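Local coordinates for lantibiotic dehydratase (Microbispora corallina, PDB 5EHK), which probably uses glutamyl-tRNA to dehydrate serine and threonine residues of a precursor peptide during biosynthesis of the lantibiotic NAI-107, at residues Ala959-Val971 with Asp1047-Phe1061. Sequence-based numbering, arbitrary orientation.
Sequences AALADAFGPPAPV and DEAVRRFGTAYREAF
Arg1058 reaches across to the C-terminal end of helix 950-965 and donates through one nitrogen, NH1, to two backbone carbonyls: Phe965 O at 3.0 Å and Pro967 O at 2.8 Å. It is a worked example of a helix-helix packing pair with a glycine at the contact, here within the dehydratase C-terminal family region, in which an arginine of one helix bridges a carbonyl at the end of the other and one in the segment that follows. The bond to Phe965 O is the straighter (161° at the hydrogen) and lies in the guanidinium plane; that to Pro967 is more bent, yet meets a lone pair in the carbonyl plane. A bend at chi3 turns the guanidinium, with Gly1054 O over the centre of one face and Pro967 CG toward the rim of the other. The positive charge probably also offsets the negative end of the helix dipole. Gly966 is the first residue to leave helical angles, with positive phi, and its carbonyl O accepts a hydrogen bond from Trp996 NE1.

Away from this bridge the two helices run side by side at 39°, their axes 7.9 Å apart, and Gly1054 makes the close approach possible. With CG anti to the backbone N (chi1 -169°), the Phe965 ring lies against Gly1054 and meets Tyr1057 obliquely; Trp996 of helix 992-997 and Val1074 of helix 1068-1085 add further contacts. One turn back, Val1050 splits its methyls, CG2 against Leu961 CG and CG1 against Ala964 and the Phe965 backbone. Beyond the bridge, the proline-rich loop continues along the poorly ordered Phe1061. Gly1054 CA sits over the centre of the Phe965 ring, a CH-pi contact at 3.7 Å from the centroid, and the same CA also offers a C-H to Phe965 O, the oxygen that receives Arg1058 NH1.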
ATOM      1  N   ALA A 959     -11.181  30.992 -20.370  1.00 23.23           N
ATOM      2  CA  ALA A 959     -11.527  31.508 -21.689  1.00 23.99           C
ATOM      3  C   ALA A 959     -10.921  32.878 -21.915  1.00 23.26           C
ATOM      4  O   ALA A 959     -10.474  33.204 -23.025  1.00 19.02           O
ATOM      5  CB  ALA A 959     -13.018  31.567 -21.847  1.00 25.85           C
ATOM      6  N   ALA A 960     -10.880  33.663 -20.843  1.00 23.01           N
ATOM      7  CA  ALA A 960     -10.295  34.995 -20.901  1.00 24.26           C
ATOM      8  C   ALA A 960      -8.784  34.939 -21.160  1.00 27.49           C
ATOM      9  O   ALA A 960      -8.244  35.804 -21.867  1.00 24.05           O
ATOM     10  CB  ALA A 960     -10.587  35.753 -19.629  1.00 23.08           C
ATOM     11  N   LEU A 961      -8.104  33.941 -20.591  1.00 21.79           N
ATOM     12  CA  LEU A 961      -6.681  33.774 -20.856  1.00 20.41           C
ATOM     13  C   LEU A 961      -6.431  33.351 -22.300  1.00 21.76           C
ATOM     14  O   LEU A 961      -5.572  33.910 -22.971  1.00 23.08           O
ATOM     15  CB  LEU A 961      -6.035  32.787 -19.876  1.00 21.49           C
ATOM     16  CG  LEU A 961      -4.501  32.740 -19.799  1.00 20.54           C
ATOM     17  CD1 LEU A 961      -4.063  32.385 -18.386  1.00 20.61           C
ATOM     18  CD2 LEU A 961      -3.903  31.740 -20.783  1.00 13.59           C
ATOM     19  N   ALA A 962      -7.179  32.350 -22.763  1.00 24.89           N
ATOM     20  CA  ALA A 962      -7.114  31.895 -24.154  1.00 21.65           C
ATOM     21  C   ALA A 962      -7.298  33.029 -25.147  1.00 25.26           C
ATOM     22  O   ALA A 962      -6.540  33.102 -26.117  1.00 27.94           O
ATOM     23  CB  ALA A 962      -8.131  30.808 -24.411  1.00 21.88           C
ATOM     24  N   ASP A 963      -8.299  33.896 -24.916  1.00 26.06           N
ATOM     25  CA  ASP A 963      -8.517  35.074 -25.765  1.00 24.48           C
ATOM     26  C   ASP A 963      -7.246  35.879 -25.725  1.00 23.16           C
ATOM     27  O   ASP A 963      -6.678  36.193 -26.755  1.00 28.37           O
ATOM     28  CB  ASP A 963      -9.704  35.949 -25.287  1.00 26.09           C
ATOM     29  CG  ASP A 963     -10.238  36.927 -26.389  1.00 30.45           C
ATOM     30  OD1 ASP A 963     -10.855  36.452 -27.368  1.00 36.40           O
ATOM     31  OD2 ASP A 963     -10.089  38.165 -26.280  1.00 20.79           O
ATOM     32  N   ALA A 964      -6.746  36.116 -24.522  1.00 23.73           N
ATOM     33  CA  ALA A 964      -5.695  37.105 -24.322  1.00 24.81           C
ATOM     34  C   ALA A 964      -4.351  36.719 -24.939  1.00 24.08           C
ATOM     35  O   ALA A 964      -3.641  37.582 -25.457  1.00 16.99           O
ATOM     36  CB  ALA A 964      -5.541  37.425 -22.831  1.00 21.03           C
ATOM     37  N   PHE A 965      -4.029  35.427 -24.938  1.00 26.06           N
ATOM     38  CA  PHE A 965      -2.758  34.979 -25.499  1.00 25.05           C
ATOM     39  C   PHE A 965      -2.659  35.408 -26.954  1.00 31.88           C
ATOM     40  O   PHE A 965      -1.571  35.744 -27.448  1.00 33.65           O
ATOM     41  CB  PHE A 965      -2.586  33.471 -25.395  1.00 22.51           C
ATOM     42  CG  PHE A 965      -1.193  33.004 -25.720  1.00 25.39           C
ATOM     43  CD1 PHE A 965      -0.195  33.029 -24.757  1.00 28.19           C
ATOM     44  CD2 PHE A 965      -0.876  32.551 -26.984  1.00 23.92           C
ATOM     45  CE1 PHE A 965       1.089  32.599 -25.051  1.00 26.72           C
ATOM     46  CE2 PHE A 965       0.403  32.126 -27.286  1.00 26.03           C
ATOM     47  CZ  PHE A 965       1.388  32.149 -26.323  1.00 28.06           C
ATOM     48  N   GLY A 966      -3.799  35.405 -27.636  1.00 29.65           N
ATOM     49  CA  GLY A 966      -3.834  35.841 -29.016  1.00 33.11           C
ATOM     50  C   GLY A 966      -3.623  34.703 -29.990  1.00 35.24           C
ATOM     51  O   GLY A 966      -3.571  33.534 -29.590  1.00 30.59           O
ATOM     52  N   PRO A 967      -3.497  35.048 -31.283  1.00 39.06           N
ATOM     53  CA  PRO A 967      -3.353  34.105 -32.398  1.00 36.85           C
ATOM     54  C   PRO A 967      -2.158  33.190 -32.166  1.00 30.97           C
ATOM     55  O   PRO A 967      -1.183  33.624 -31.568  1.00 30.36           O
ATOM     56  CB  PRO A 967      -3.052  35.019 -33.587  1.00 30.88           C
ATOM     57  CG  PRO A 967      -2.480  36.259 -32.978  1.00 37.51           C
ATOM     58  CD  PRO A 967      -3.214  36.435 -31.687  1.00 34.31           C
ATOM     59  N   PRO A 968      -2.251  31.931 -32.599  1.00 30.25           N
ATOM     60  CA  PRO A 968      -1.107  31.017 -32.575  1.00 34.00           C
ATOM     61  C   PRO A 968       0.050  31.449 -33.474  1.00 40.70           C
ATOM     62  O   PRO A 968      -0.035  32.472 -34.156  1.00 45.58           O
ATOM     63  CB  PRO A 968      -1.705  29.687 -33.045  1.00 34.35           C
ATOM     64  CG  PRO A 968      -3.159  29.770 -32.681  1.00 28.04           C
ATOM     65  CD  PRO A 968      -3.518  31.230 -32.864  1.00 35.97           C
ATOM     66  N   ALA A 969       1.157  30.719 -33.395  1.00 43.63           N
ATOM     67  CA  ALA A 969       2.218  30.819 -34.387  1.00 43.18           C
ATOM     68  C   ALA A 969       1.722  30.012 -35.575  1.00 45.93           C
ATOM     69  O   ALA A 969       0.893  29.118 -35.395  1.00 47.51           O
ATOM     70  CB  ALA A 969       3.514  30.248 -33.853  1.00 43.61           C
ATOM     71  N   PRO A 970       2.180  30.348 -36.796  1.00 57.91           N
ATOM     72  CA  PRO A 970       1.744  29.594 -37.982  1.00 57.77           C
ATOM     73  C   PRO A 970       2.177  28.126 -37.958  1.00 55.12           C
ATOM     74  O   PRO A 970       3.248  27.793 -37.447  1.00 53.95           O
ATOM     75  CB  PRO A 970       2.431  30.325 -39.146  1.00 61.01           C
ATOM     76  CG  PRO A 970       3.496  31.155 -38.538  1.00 53.02           C
ATOM     77  CD  PRO A 970       3.052  31.483 -37.150  1.00 59.09           C
ATOM     78  N   VAL A 971       1.341  27.259 -38.518  1.00 54.64           N
ATOM     79  CA  VAL A 971       1.612  25.828 -38.498  1.00 68.44           C
ATOM     80  C   VAL A 971       2.028  25.292 -39.881  1.00 73.43           C
ATOM     81  O   VAL A 971       1.641  25.834 -40.917  1.00 73.81           O
ATOM     82  CB  VAL A 971       0.408  25.036 -37.935  1.00 66.36           C
ATOM     83  CG1 VAL A 971      -0.479  24.508 -39.063  1.00 69.30           C
ATOM     84  CG2 VAL A 971       0.893  23.905 -37.048  1.00 62.77           C
ATOM     85  N   ASP A1047      -4.982  39.601 -18.050  1.00 21.08           N
ATOM     86  CA  ASP A1047      -5.152  39.538 -19.505  1.00 22.27           C
ATOM     87  C   ASP A1047      -4.057  40.361 -20.216  1.00 21.09           C
ATOM     88  O   ASP A1047      -3.546  39.956 -21.260  1.00 20.95           O
ATOM     89  CB  ASP A1047      -6.542  40.009 -19.932  1.00 21.73           C
ATOM     90  CG  ASP A1047      -7.612  38.937 -19.728  1.00 25.91           C
ATOM     91  OD1 ASP A1047      -7.223  37.780 -19.493  1.00 27.41           O
ATOM     92  OD2 ASP A1047      -8.831  39.233 -19.829  1.00 22.58           O
ATOM     93  N   GLU A1048      -3.680  41.499 -19.638  1.00 17.28           N
ATOM     94  CA  GLU A1048      -2.653  42.317 -20.247  1.00 19.36           C
ATOM     95  C   GLU A1048      -1.376  41.520 -20.311  1.00 26.23           C
ATOM     96  O   GLU A1048      -0.780  41.398 -21.384  1.00 29.95           O
ATOM     97  CB  GLU A1048      -2.414  43.617 -19.481  1.00 17.86           C
ATOM     98  CG  GLU A1048      -2.874  44.873 -20.214  1.00 31.26           C
ATOM     99  CD  GLU A1048      -2.192  45.072 -21.574  1.00 39.26           C
ATOM    100  OE1 GLU A1048      -1.045  45.578 -21.605  1.00 38.75           O
ATOM    101  OE2 GLU A1048      -2.811  44.729 -22.613  1.00 38.15           O
ATOM    102  N   ALA A1049      -0.985  40.943 -19.172  1.00 20.85           N
ATOM    103  CA  ALA A1049       0.254  40.198 -19.091  1.00 16.22           C
ATOM    104  C   ALA A1049       0.305  39.054 -20.085  1.00 17.90           C
ATOM    105  O   ALA A1049       1.342  38.777 -20.695  1.00 21.33           O
ATOM    106  CB  ALA A1049       0.447  39.674 -17.690  1.00 16.35           C
ATOM    107  N   VAL A1050      -0.823  38.407 -20.283  1.00 16.05           N
ATOM    108  CA  VAL A1050      -0.826  37.280 -21.173  1.00 20.34           C
ATOM    109  C   VAL A1050      -0.757  37.773 -22.601  1.00 22.79           C
ATOM    110  O   VAL A1050      -0.129  37.136 -23.451  1.00 21.70           O
ATOM    111  CB  VAL A1050      -2.046  36.393 -20.930  1.00 18.74           C
ATOM    112  CG1 VAL A1050      -2.202  35.343 -22.022  1.00 17.31           C
ATOM    113  CG2 VAL A1050      -1.884  35.726 -19.612  1.00 19.45           C
ATOM    114  N   ARG A1051      -1.380  38.918 -22.864  1.00 25.53           N
ATOM    115  CA  ARG A1051      -1.314  39.477 -24.203  1.00 26.32           C
ATOM    116  C   ARG A1051       0.145  39.713 -24.581  1.00 27.85           C
ATOM    117  O   ARG A1051       0.582  39.212 -25.630  1.00 30.69           O
ATOM    118  CB  ARG A1051      -2.141  40.760 -24.347  1.00 27.56           C
ATOM    119  CG  ARG A1051      -3.422  40.578 -25.147  1.00 27.66           C
ATOM    120  CD  ARG A1051      -4.120  41.891 -25.455  1.00 26.56           C
ATOM    121  NE  ARG A1051      -4.280  42.731 -24.262  1.00 37.10           N
ATOM    122  CZ  ARG A1051      -5.277  42.618 -23.379  1.00 31.87           C
ATOM    123  NH1 ARG A1051      -6.229  41.694 -23.558  1.00 26.92           N
ATOM    124  NH2 ARG A1051      -5.327  43.431 -22.314  1.00 18.57           N
ATOM    125  N   ARG A1052       0.899  40.418 -23.725  1.00 16.98           N
ATOM    126  CA  ARG A1052       2.305  40.694 -24.021  1.00 19.27           C
ATOM    127  C   ARG A1052       3.095  39.412 -24.263  1.00 25.30           C
ATOM    128  O   ARG A1052       3.827  39.310 -25.249  1.00 29.17           O
ATOM    129  CB  ARG A1052       2.991  41.510 -22.920  1.00 17.12           C
ATOM    130  CG  ARG A1052       2.065  42.327 -22.073  1.00 22.03           C
ATOM    131  CD  ARG A1052       2.481  43.762 -22.000  1.00 15.99           C
ATOM    132  NE  ARG A1052       2.870  44.177 -20.654  1.00 24.77           N
ATOM    133  CZ  ARG A1052       2.300  45.168 -19.963  1.00 28.54           C
ATOM    134  NH1 ARG A1052       1.279  45.857 -20.459  1.00 28.36           N
ATOM    135  NH2 ARG A1052       2.751  45.469 -18.755  1.00 29.08           N
ATOM    136  N   PHE A1053       2.937  38.446 -23.354  1.00 23.83           N
ATOM    137  CA  PHE A1053       3.612  37.152 -23.411  1.00 20.84           C
ATOM    138  C   PHE A1053       3.324  36.507 -24.772  1.00 26.00           C
ATOM    139  O   PHE A1053       4.248  36.061 -25.457  1.00 30.38           O
ATOM    140  CB  PHE A1053       3.133  36.283 -22.231  1.00 23.27           C
ATOM    141  CG  PHE A1053       3.871  34.972 -22.050  1.00 21.70           C
ATOM    142  CD1 PHE A1053       3.636  34.206 -20.923  1.00 22.53           C
ATOM    143  CD2 PHE A1053       4.776  34.494 -22.991  1.00 23.47           C
ATOM    144  CE1 PHE A1053       4.295  32.998 -20.737  1.00 23.78           C
ATOM    145  CE2 PHE A1053       5.438  33.291 -22.818  1.00 19.81           C
ATOM    146  CZ  PHE A1053       5.203  32.543 -21.689  1.00 24.21           C
ATOM    147  N   GLY A1054       2.052  36.447 -25.159  1.00 25.99           N
ATOM    148  CA  GLY A1054       1.676  35.853 -26.432  1.00 25.04           C
ATOM    149  C   GLY A1054       2.334  36.573 -27.600  1.00 29.46           C
ATOM    150  O   GLY A1054       2.809  35.934 -28.555  1.00 29.89           O
ATOM    151  N   THR A1055       2.379  37.902 -27.516  1.00 25.15           N
ATOM    152  CA  THR A1055       3.071  38.717 -28.506  1.00 25.37           C
ATOM    153  C   THR A1055       4.562  38.403 -28.626  1.00 28.94           C
ATOM    154  O   THR A1055       5.016  38.036 -29.708  1.00 33.54           O
ATOM    155  CB  THR A1055       2.862  40.216 -28.268  1.00 28.50           C
ATOM    156  OG1 THR A1055       1.572  40.581 -28.760  1.00 22.17           O
ATOM    157  CG2 THR A1055       3.924  41.036 -29.016  1.00 25.67           C
ATOM    158  N   ALA A1056       5.322  38.548 -27.538  1.00 24.77           N
ATOM    159  CA  ALA A1056       6.761  38.275 -27.585  1.00 27.48           C
ATOM    160  C   ALA A1056       6.991  36.832 -27.983  1.00 30.24           C
ATOM    161  O   ALA A1056       8.032  36.477 -28.545  1.00 30.14           O
ATOM    162  CB  ALA A1056       7.426  38.568 -26.256  1.00 23.23           C
ATOM    163  N   TYR A1057       6.001  35.996 -27.704  1.00 27.49           N
ATOM    164  CA  TYR A1057       6.115  34.609 -28.076  1.00 29.20           C
ATOM    165  C   TYR A1057       6.029  34.378 -29.578  1.00 29.81           C
ATOM    166  O   TYR A1057       6.784  33.584 -30.135  1.00 27.81           O
ATOM    167  CB  TYR A1057       5.067  33.763 -27.387  1.00 25.67           C
ATOM    168  CG  TYR A1057       5.183  32.360 -27.882  1.00 26.77           C
ATOM    169  CD1 TYR A1057       6.255  31.564 -27.500  1.00 23.87           C
ATOM    170  CD2 TYR A1057       4.254  31.842 -28.758  1.00 23.60           C
ATOM    171  CE1 TYR A1057       6.383  30.296 -27.969  1.00 24.59           C
ATOM    172  CE2 TYR A1057       4.370  30.575 -29.229  1.00 26.02           C
ATOM    173  CZ  TYR A1057       5.433  29.804 -28.835  1.00 32.58           C
ATOM    174  OH  TYR A1057       5.545  28.522 -29.313  1.00 50.51           O
ATOM    175  N   ARG A1058       5.102  35.067 -30.231  1.00 33.77           N
ATOM    176  CA  ARG A1058       4.984  34.959 -31.676  1.00 33.93           C
ATOM    177  C   ARG A1058       6.187  35.623 -32.342  1.00 30.87           C
ATOM    178  O   ARG A1058       6.634  35.179 -33.373  1.00 33.19           O
ATOM    179  CB  ARG A1058       3.668  35.566 -32.173  1.00 28.75           C
ATOM    180  CG  ARG A1058       2.479  34.618 -32.099  1.00 30.31           C
ATOM    181  CD  ARG A1058       1.185  35.306 -32.539  1.00 34.18           C
ATOM    182  NE  ARG A1058       1.029  36.614 -31.911  1.00 31.72           N
ATOM    183  CZ  ARG A1058       0.350  36.837 -30.793  1.00 31.34           C
ATOM    184  NH1 ARG A1058      -0.262  35.830 -30.170  1.00 23.41           N
ATOM    185  NH2 ARG A1058       0.291  38.075 -30.300  1.00 29.26           N
ATOM    186  N   GLU A1059       6.714  36.677 -31.730  1.00 27.78           N
ATOM    187  CA  GLU A1059       7.902  37.361 -32.240  1.00 33.69           C
ATOM    188  C   GLU A1059       9.152  36.467 -32.333  1.00 39.49           C
ATOM    189  O   GLU A1059      10.016  36.674 -33.185  1.00 41.85           O
ATOM    190  CB  GLU A1059       8.218  38.583 -31.378  1.00 36.11           C
ATOM    191  CG  GLU A1059       8.151  39.895 -32.124  1.00 37.58           C
ATOM    192  CD  GLU A1059       6.949  40.736 -31.735  1.00 41.88           C
ATOM    193  OE1 GLU A1059       5.803  40.335 -32.060  1.00 37.51           O
ATOM    194  OE2 GLU A1059       7.156  41.804 -31.105  1.00 36.92           O
ATOM    195  N   ALA A1060       9.219  35.459 -31.469  1.00 41.99           N
ATOM    196  CA  ALA A1060      10.408  34.629 -31.291  1.00 40.05           C
ATOM    197  C   ALA A1060      10.189  33.265 -31.949  1.00 44.01           C
ATOM    198  O   ALA A1060      11.092  32.414 -31.985  1.00 38.33           O
ATOM    199  CB  ALA A1060      10.726  34.469 -29.814  1.00 38.52           C
ATOM    200  N   PHE A1061       8.971  33.070 -32.450  1.00 48.90           N
ATOM    201  CA  PHE A1061       8.617  31.878 -33.208  1.00 56.69           C
ATOM    202  C   PHE A1061       9.520  31.773 -34.422  1.00 62.73           C
ATOM    203  O   PHE A1061      10.024  32.785 -34.926  1.00 63.70           O
ATOM    204  CB  PHE A1061       7.170  31.980 -33.715  1.00 58.00           C
ATOM    205  CG  PHE A1061       7.059  32.344 -35.197  1.00 68.23           C
ATOM    206  CD1 PHE A1061       6.777  31.368 -36.149  1.00 66.90           C
ATOM    207  CD2 PHE A1061       7.246  33.660 -35.637  1.00 62.69           C
ATOM    208  CE1 PHE A1061       6.686  31.701 -37.499  1.00 72.79           C
ATOM    209  CE2 PHE A1061       7.151  33.999 -36.980  1.00 64.31           C
ATOM    210  CZ  PHE A1061       6.871  33.022 -37.914  1.00 71.25           C
TER